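Local coordinates for Alpha/beta hydrolase (Novosphingobium aromaticivorans, PDB 3BWX), which is probably a hydrolase of the alpha/beta hydrolase fold, its substrate unknown, and binds calcium in the crystal, at residues Gly167-Ile175 against Pro261-Leu269. The protein carries 1 engineered substitution. Residues are numbered along the deposited sequence; the frame is centred on the assembly and turned at random.
With EDO (1,2-ethanediol), chain F.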
ATOM      1  N   GLY A 167     -11.615 -15.018   3.332  1.00 14.01           N
ATOM      2  CA  GLY A 167     -12.571 -15.531   2.346  1.00 14.29           C
ATOM      3  C   GLY A 167     -13.803 -14.661   2.197  1.00 15.42           C
ATOM      4  O   GLY A 167     -14.484 -14.715   1.157  1.00 18.74           O
ATOM      5  N   ASP A 168     -14.129 -13.887   3.225  1.00 13.15           N
ATOM      6  CA  ASP A 168     -15.225 -12.910   3.099  1.00 15.87           C
ATOM      7  C   ASP A 168     -14.839 -11.712   2.235  1.00 15.81           C
ATOM      8  O   ASP A 168     -15.713 -11.098   1.639  1.00 17.20           O
ATOM      9  CB  ASP A 168     -15.722 -12.394   4.450  1.00 16.84           C
ATOM     10  CG  ASP A 168     -14.616 -11.986   5.392  1.00 16.41           C
ATOM     11  OD1 ASP A 168     -13.435 -12.381   5.215  1.00 15.95           O
ATOM     12  OD2 ASP A 168     -14.938 -11.253   6.349  1.00 20.76           O
ATOM     13  N   VAL A 169     -13.544 -11.380   2.217  1.00 12.29           N
ATOM     14  CA  VAL A 169     -13.000 -10.260   1.451  1.00 12.14           C
ATOM     15  C   VAL A 169     -12.928 -10.635  -0.028  1.00 12.56           C
ATOM     16  O   VAL A 169     -13.139  -9.798  -0.902  1.00 11.85           O
ATOM     17  CB  VAL A 169     -11.567  -9.850   1.986  1.00 11.16           C
ATOM     18  CG1 VAL A 169     -10.941  -8.710   1.193  1.00 10.61           C
ATOM     19  CG2 VAL A 169     -11.573  -9.527   3.527  1.00  8.40           C
ATOM     20  N   TYR A 170     -12.556 -11.886  -0.293  1.00 12.29           N
ATOM     21  CA  TYR A 170     -12.344 -12.351  -1.664  1.00  9.64           C
ATOM     22  C   TYR A 170     -13.079 -13.676  -1.856  1.00 14.01           C
ATOM     23  O   TYR A 170     -12.470 -14.734  -2.020  1.00 11.28           O
ATOM     24  CB  TYR A 170     -10.857 -12.520  -1.981  1.00  8.65           C
ATOM     25  CG  TYR A 170      -9.966 -11.320  -1.652  1.00  8.24           C
ATOM     26  CD1 TYR A 170     -10.057 -10.126  -2.398  1.00 12.22           C
ATOM     27  CD2 TYR A 170      -8.989 -11.398  -0.629  1.00 11.45           C
ATOM     28  CE1 TYR A 170      -9.241  -9.062  -2.126  1.00  7.95           C
ATOM     29  CE2 TYR A 170      -8.175 -10.325  -0.350  1.00 11.98           C
ATOM     30  CZ  TYR A 170      -8.298  -9.153  -1.110  1.00  8.79           C
ATOM     31  OH  TYR A 170      -7.448  -8.102  -0.856  1.00 12.81           O
ATOM     32  N   PRO A 171     -14.410 -13.628  -1.811  1.00 14.12           N
ATOM     33  CA  PRO A 171     -15.166 -14.875  -1.861  1.00 15.24           C
ATOM     34  C   PRO A 171     -15.116 -15.653  -3.152  1.00 15.23           C
ATOM     35  O   PRO A 171     -15.440 -16.855  -3.132  1.00 17.46           O
ATOM     36  CB  PRO A 171     -16.604 -14.419  -1.590  1.00 12.96           C
ATOM     37  CG  PRO A 171     -16.631 -13.009  -2.062  1.00 15.05           C
ATOM     38  CD  PRO A 171     -15.293 -12.460  -1.664  1.00 17.82           C
ATOM     39  N   ASP A 172     -14.721 -15.039  -4.253  1.00 12.06           N
ATOM     40  CA  ASP A 172     -14.759 -15.714  -5.554  1.00 12.78           C
ATOM     41  C   ASP A 172     -13.414 -16.238  -5.981  1.00 13.53           C
ATOM     42  O   ASP A 172     -13.313 -16.853  -7.025  1.00 17.49           O
ATOM     43  CB  ASP A 172     -15.337 -14.814  -6.648  1.00 14.85           C
ATOM     44  CG  ASP A 172     -16.767 -14.434  -6.368  1.00 17.57           C
ATOM     45  OD1 ASP A 172     -17.462 -15.204  -5.650  1.00 21.42           O
ATOM     46  OD2 ASP A 172     -17.156 -13.323  -6.783  1.00 21.93           O
ATOM     47  N   TRP A 173     -12.374 -15.974  -5.196  1.00 13.80           N
ATOM     48  CA  TRP A 173     -11.049 -16.469  -5.547  1.00  9.32           C
ATOM     49  C   TRP A 173     -10.906 -17.990  -5.552  1.00 12.31           C
ATOM     50  O   TRP A 173     -11.478 -18.695  -4.705  1.00 14.34           O
ATOM     51  CB  TRP A 173      -9.997 -15.938  -4.610  1.00 11.32           C
ATOM     52  CG  TRP A 173      -9.605 -14.492  -4.829  1.00 11.42           C
ATOM     53  CD1 TRP A 173     -10.198 -13.558  -5.634  1.00 12.80           C
ATOM     54  CD2 TRP A 173      -8.542 -13.821  -4.147  1.00  8.46           C
ATOM     55  NE1 TRP A 173      -9.569 -12.334  -5.476  1.00 10.71           N
ATOM     56  CE2 TRP A 173      -8.533 -12.474  -4.595  1.00 11.58           C
ATOM     57  CE3 TRP A 173      -7.608 -14.226  -3.203  1.00  8.72           C
ATOM     58  CZ2 TRP A 173      -7.625 -11.528  -4.121  1.00 12.50           C
ATOM     59  CZ3 TRP A 173      -6.671 -13.277  -2.735  1.00 10.73           C
ATOM     60  CH2 TRP A 173      -6.707 -11.934  -3.214  1.00 12.33           C
ATOM     61  N   ASP A 174     -10.085 -18.453  -6.475  1.00 12.84           N
ATOM     62  CA  ASP A 174      -9.712 -19.856  -6.550  1.00 11.99           C
ATOM     63  C   ASP A 174      -8.339 -20.034  -5.849  1.00 10.74           C
ATOM     64  O   ASP A 174      -7.716 -19.062  -5.366  1.00  9.86           O
ATOM     65  CB  ASP A 174      -9.728 -20.365  -8.016  1.00 10.68           C
ATOM     66  CG  ASP A 174      -8.685 -19.687  -8.903  1.00 16.74           C
ATOM     67  OD1 ASP A 174      -7.518 -19.563  -8.470  1.00 15.57           O
ATOM     68  OD2 ASP A 174      -9.025 -19.300 -10.047  1.00 16.19           O
ATOM     69  N   ILE A 175      -7.871 -21.280  -5.774  1.00 12.27           N
ATOM     70  CA  ILE A 175      -6.682 -21.594  -4.975  1.00 12.14           C
ATOM     71  C   ILE A 175      -5.440 -20.952  -5.534  1.00 10.74           C
ATOM     72  O   ILE A 175      -4.530 -20.611  -4.796  1.00 10.59           O
ATOM     73  CB  ILE A 175      -6.492 -23.136  -4.749  1.00 12.80           C
ATOM     74  CG1 ILE A 175      -5.407 -23.403  -3.671  1.00 14.00           C
ATOM     75  CG2 ILE A 175      -6.214 -23.833  -6.080  1.00 12.85           C
ATOM     76  CD1 ILE A 175      -5.692 -22.776  -2.296  1.00 15.05           C
ATOM     77  N   PRO A 261     -16.678  -4.932  -7.652  1.00  9.45           N
ATOM     78  CA  PRO A 261     -17.715  -5.859  -7.125  1.00 12.66           C
ATOM     79  C   PRO A 261     -17.194  -7.053  -6.334  1.00  8.53           C
ATOM     80  O   PRO A 261     -16.148  -7.633  -6.689  1.00 11.10           O
ATOM     81  CB  PRO A 261     -18.422  -6.353  -8.397  1.00 14.33           C
ATOM     82  CG  PRO A 261     -18.115  -5.307  -9.423  1.00 19.76           C
ATOM     83  CD  PRO A 261     -16.735  -4.786  -9.110  1.00 12.93           C
ATOM     84  N   ARG A 262     -17.908  -7.395  -5.262  1.00 10.63           N
ATOM     85  CA  ARG A 262     -17.709  -8.641  -4.507  1.00 13.58           C
ATOM     86  C   ARG A 262     -16.335  -8.779  -3.840  1.00 12.82           C
ATOM     87  O   ARG A 262     -15.895  -9.891  -3.558  1.00 17.85           O
ATOM     88  CB  ARG A 262     -17.968  -9.865  -5.399  1.00 17.11           C
ATOM     89  CG  ARG A 262     -19.337  -9.785  -6.044  1.00 20.98           C
ATOM     90  CD  ARG A 262     -20.050 -11.111  -6.303  1.00 18.88           C
ATOM     91  NE  ARG A 262     -19.480 -12.343  -5.743  1.00 22.38           N
ATOM     92  CZ  ARG A 262     -19.982 -13.004  -4.693  1.00 26.98           C
ATOM     93  NH1 ARG A 262     -21.060 -12.572  -4.061  1.00 29.61           N
ATOM     94  NH2 ARG A 262     -19.412 -14.123  -4.278  1.00 29.74           N
ATOM     95  N   ILE A 263     -15.653  -7.672  -3.594  1.00 11.49           N
ATOM     96  CA  ILE A 263     -14.429  -7.751  -2.849  1.00 14.05           C
ATOM     97  C   ILE A 263     -14.404  -6.646  -1.813  1.00 11.41           C
ATOM     98  O   ILE A 263     -15.067  -5.620  -1.953  1.00 10.74           O
ATOM     99  CB  ILE A 263     -13.140  -7.728  -3.732  1.00 13.96           C
ATOM    100  CG1 ILE A 263     -12.916  -6.386  -4.379  1.00 13.77           C
ATOM    101  CG2 ILE A 263     -13.090  -8.834  -4.807  1.00 15.36           C
ATOM    102  CD1 ILE A 263     -11.600  -6.344  -5.185  1.00 19.51           C
ATOM    103  N   GLY A 264     -13.600  -6.872  -0.784  1.00  9.22           N
ATOM    104  CA  GLY A 264     -13.561  -5.995   0.367  1.00 11.21           C
ATOM    105  C   GLY A 264     -12.267  -5.225   0.409  1.00  9.42           C
ATOM    106  O   GLY A 264     -11.763  -4.787  -0.642  1.00  7.84           O
ATOM    107  N   HIS A 265     -11.757  -5.047   1.627  1.00 10.51           N
ATOM    108  CA  HIS A 265     -10.520  -4.319   1.847  1.00  9.62           C
ATOM    109  C   HIS A 265      -9.318  -5.215   1.612  1.00 11.88           C
ATOM    110  O   HIS A 265      -9.105  -6.134   2.373  1.00 12.99           O
ATOM    111  CB  HIS A 265     -10.449  -3.759   3.270  1.00 10.12           C
ATOM    112  CG  HIS A 265      -9.226  -2.936   3.512  1.00  9.95           C
ATOM    113  ND1 HIS A 265      -9.096  -1.631   3.057  1.00 11.55           N
ATOM    114  CD2 HIS A 265      -8.065  -3.237   4.142  1.00 19.40           C
ATOM    115  CE1 HIS A 265      -7.917  -1.164   3.446  1.00 16.86           C
ATOM    116  NE2 HIS A 265      -7.267  -2.123   4.094  1.00 14.16           N
ATOM    117  N   ALA A 266      -8.475  -4.977   0.605  1.00  9.58           N
ATOM    118  CA  ALA A 266      -8.548  -3.982  -0.478  1.00  9.88           C
ATOM    119  C   ALA A 266      -8.473  -4.691  -1.861  1.00 10.44           C
ATOM    120  O   ALA A 266      -7.959  -5.817  -1.985  1.00 10.28           O
ATOM    121  CB  ALA A 266      -7.400  -2.992  -0.337  1.00 10.77           C
ATOM    122  N   PRO A 267      -8.940  -4.005  -2.932  1.00  8.94           N
ATOM    123  CA  PRO A 267      -8.615  -4.445  -4.288  1.00  9.45           C
ATOM    124  C   PRO A 267      -7.117  -4.733  -4.421  1.00  7.05           C
ATOM    125  O   PRO A 267      -6.282  -4.050  -3.824  1.00  8.75           O
ATOM    126  CB  PRO A 267      -9.039  -3.268  -5.156  1.00  8.69           C
ATOM    127  CG  PRO A 267     -10.188  -2.664  -4.364  1.00 10.39           C
ATOM    128  CD  PRO A 267      -9.713  -2.752  -2.959  1.00 11.72           C
ATOM    129  N   THR A 268      -6.760  -5.795  -5.164  1.00  8.41           N
ATOM    130  CA  THR A 268      -5.382  -6.178  -5.340  1.00  9.50           C
ATOM    131  C   THR A 268      -4.679  -5.262  -6.383  1.00  9.67           C
ATOM    132  O   THR A 268      -3.434  -5.253  -6.458  1.00 12.00           O
ATOM    133  CB  THR A 268      -5.254  -7.625  -5.830  1.00 12.49           C
ATOM    134  OG1 THR A 268      -5.851  -7.750  -7.120  1.00  9.74           O
ATOM    135  CG2 THR A 268      -5.871  -8.622  -4.822  1.00 10.12           C
ATOM    136  N   LEU A 269      -5.508  -4.554  -7.194  1.00  8.47           N
ATOM    137  CA  LEU A 269      -5.127  -3.768  -8.373  1.00  7.11           C
ATOM    138  C   LEU A 269      -4.800  -4.649  -9.583  1.00  7.98           C
ATOM    139  O   LEU A 269      -4.342  -4.145 -10.628  1.00 10.18           O
ATOM    140  CB  LEU A 269      -3.956  -2.805  -8.029  1.00  9.63           C
ATOM    141  CG  LEU A 269      -4.185  -1.927  -6.800  1.00 11.97           C
ATOM    142  CD1 LEU A 269      -3.012  -1.009  -6.545  1.00 12.05           C
ATOM    143  CD2 LEU A 269      -5.477  -1.124  -6.884  1.00  8.91           C
TER
HETATM  144  C1  EDO F 289      -7.934 -10.926  -8.584  1.00 28.33           C
HETATM  145  O1  EDO F 289      -7.143  -9.875  -8.019  1.00 29.91           O
HETATM  146  C2  EDO F 289      -8.303 -10.556  -9.988  1.00 32.44           C
HETATM  147  O2  EDO F 289      -7.150 -10.858 -10.775  1.00 41.60           O
HETATM  148  O   HOH W   1     -16.541  -9.501  -0.560  1.00 13.70           O
HETATM  149  O   HOH W   2      -6.874  -7.965   2.560  1.00 39.50           O
HETATM  150  O   HOH W   3     -14.160 -12.231  -4.610  1.00 15.35           O
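Asp172 and Arg262 form a side-on, two-pronged salt bridge where both residues are exposed to solvent: NE of Arg262 reaches the syn lone pair of Asp172 OD2 at 2.7 Å, and NH2 meets Asp172 OD1 at 2.6 Å. The carboxylate and guanidinium planes lie only 21° apart, and bends at chi2 and chi3 bring the arginine round to this grip. Water 3 links the same two residues, taking a bond from Asp172 N and giving one to Arg262 O.

Two bonds to backbone carbonyls follow further in. Gly264 N meets a lone pair of Val169 O at 3.0 Å, while the Tyr170 hydroxyl donates to Ala266 O at 2.6 Å, just after the cis peptide joining His265 and Ala266.

Within 167-175 the tyrosine ring is sandwiched between Val169 CG1, over the centre of one face, and Trp173 CZ2, offset toward the rim of the other. Across the contact, Ile263 CG2 lies at the tyrosine edge, and Thr268 CG2 touches the indole edge, 3.5 Å from Trp173 CZ2.

His265 points its CB away from 167-175; its ND1 is hydrogen-bonded to Asp129 OD2 and its NE2 lies close to Ser105 OG in a GxSxG sequence, consistent with a Ser-His-Asp catalytic triad. The contact joins the loop between helices 155-166 and 175-185 to the probable histidine loop, between edge strand 255-260 and helix 272-282.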